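Local coordinates for hypothetical protein Atu0492 (Agrobacterium tumefaciens str., PDB 2GMY) that is of unknown function but belongs to the carboxymuconolactone decarboxylase family and is a putative AhpD-like antioxidant defence protein, at the interface of chains A and B. Residues are numbered along the deposited sequence; one frame, centred on the assembly and turned at random. Chains: chain A/B, Hypothetical protein Atu0492.

The interface of chains A and B. Residues chain A 96, 98-99, 135; chain B 45-46, 96, 135.
The guanidinium of B:Arg135 lies between a methyl and a second guanidinium: CG2 of A:Ile98 sits over the centre of one face, 3.7 Å from CZ, while NH1 of A:Arg135 stands above the rim of the opposite face. At its edge, in plane, comes CA of A:Thr96. The two-fold sets B:Arg135 NH1 above the rim of the A:Arg135 guanidinium and CA of B:Thr96 at its edge. The arginines meet tip to tip, planes 53° apart, NH2 atoms 3.4 Å from each other. If both are charged, as arginines normally are, this approach would be unfavourable, presumably eased by main-chain carbonyl oxygens where helix 83-96 ends: B:Arg135 NH2 donates to A:Thr96 O at 2.9 Å, and A:Arg135 NH2 to B:Thr96 O, without using the threonine side chains. Both bonds are nearly straight (173° at the hydrogen for B:Arg135) and in the guanidinium plane, though the donor stands above the carbonyl plane. Arginine suits the place: its chain, extended from CG to NE, ends in a flat donor that also accepts a methyl. With CG1 of beta-branched A:Ile98 anti to N (chi1 -162°), CG2, close to the backbone, points across to OD1 and CG of B:Asn46, whose side chain crosses at about a right angle. CB of A:Ala99 packs 3.5 Å from B:Ile45 O; its smallness may allow the close backbones bridged by water 2 (A:Ala99 O to B:Ile45 O) and water 1, which links A:Ile98 O with B:Asn46 O, 2.7 Å from the latter.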
# COMPACT_ATOMS: atom_id res chain seq x y z
N THR A 96 -8.14 -12.53 5.72
CA THR A 96 -7.48 -11.75 6.77
C THR A 96 -7.26 -10.30 6.30
O THR A 96 -7.40 -9.36 7.07
CB THR A 96 -6.18 -12.42 7.23
OG1 THR A 96 -6.51 -13.66 7.88
CG2 THR A 96 -5.42 -11.55 8.20
N ILE A 98 -9.15 -8.65 4.12
CA ILE A 98 -10.41 -8.44 3.40
C ILE A 98 -10.55 -7.02 2.82
O ILE A 98 -11.05 -6.86 1.72
CB ILE A 98 -11.65 -8.76 4.30
CG1 ILE A 98 -12.92 -8.98 3.47
CG2 ILE A 98 -11.83 -7.71 5.41
CD1 ILE A 98 -12.97 -10.30 2.76
N ALA A 99 -10.07 -6.02 3.56
CA ALA A 99 -10.27 -4.63 3.13
C ALA A 99 -9.48 -4.33 1.87
O ALA A 99 -9.92 -3.52 1.05
CB ALA A 99 -9.89 -3.67 4.23
N ARG A 135 -6.58 -8.98 17.23
CA ARG A 135 -6.89 -7.59 17.53
C ARG A 135 -6.88 -7.29 19.02
O ARG A 135 -6.42 -6.23 19.45
CB ARG A 135 -8.22 -7.20 16.87
CG ARG A 135 -8.06 -7.06 15.36
CD ARG A 135 -9.36 -6.97 14.56
NE ARG A 135 -9.03 -6.55 13.20
CZ ARG A 135 -8.54 -7.36 12.26
NH1 ARG A 135 -8.35 -8.66 12.51
NH2 ARG A 135 -8.22 -6.87 11.08
N ILE B 45 -14.82 0.42 6.13
CA ILE B 45 -13.41 0.11 5.90
C ILE B 45 -13.26 -1.21 5.15
O ILE B 45 -12.49 -1.32 4.17
CB ILE B 45 -12.62 0.02 7.22
CG1 ILE B 45 -12.60 1.38 7.92
CG2 ILE B 45 -11.19 -0.43 6.95
CD1 ILE B 45 -12.02 1.33 9.32
N ASN B 46 -14.01 -2.21 5.59
CA ASN B 46 -13.91 -3.55 5.04
C ASN B 46 -14.67 -3.80 3.73
O ASN B 46 -14.64 -4.90 3.21
CB ASN B 46 -14.32 -4.57 6.10
CG ASN B 46 -13.27 -4.75 7.17
OD1 ASN B 46 -12.06 -4.59 6.93
ND2 ASN B 46 -13.71 -5.10 8.38
N THR B 96 -9.28 -2.20 13.15
CA THR B 96 -9.78 -2.84 11.93
C THR B 96 -8.62 -3.09 10.96
O THR B 96 -8.57 -4.13 10.30
CB THR B 96 -10.90 -2.02 11.26
OG1 THR B 96 -12.04 -2.02 12.14
CG2 THR B 96 -11.32 -2.65 9.94
N ARG B 135 -16.07 -10.31 7.22
CA ARG B 135 -15.33 -11.33 6.50
C ARG B 135 -16.25 -12.42 5.97
O ARG B 135 -16.06 -12.89 4.86
CB ARG B 135 -14.19 -11.89 7.36
CG ARG B 135 -13.06 -10.87 7.47
CD ARG B 135 -12.03 -11.20 8.54
NE ARG B 135 -10.87 -10.34 8.34
CZ ARG B 135 -10.82 -9.05 8.69
NH1 ARG B 135 -11.85 -8.48 9.31
NH2 ARG B 135 -9.74 -8.33 8.40
O HOH W 1 -13.63 -5.89 0.88
O HOH W 2 -12.58 -2.26 1.39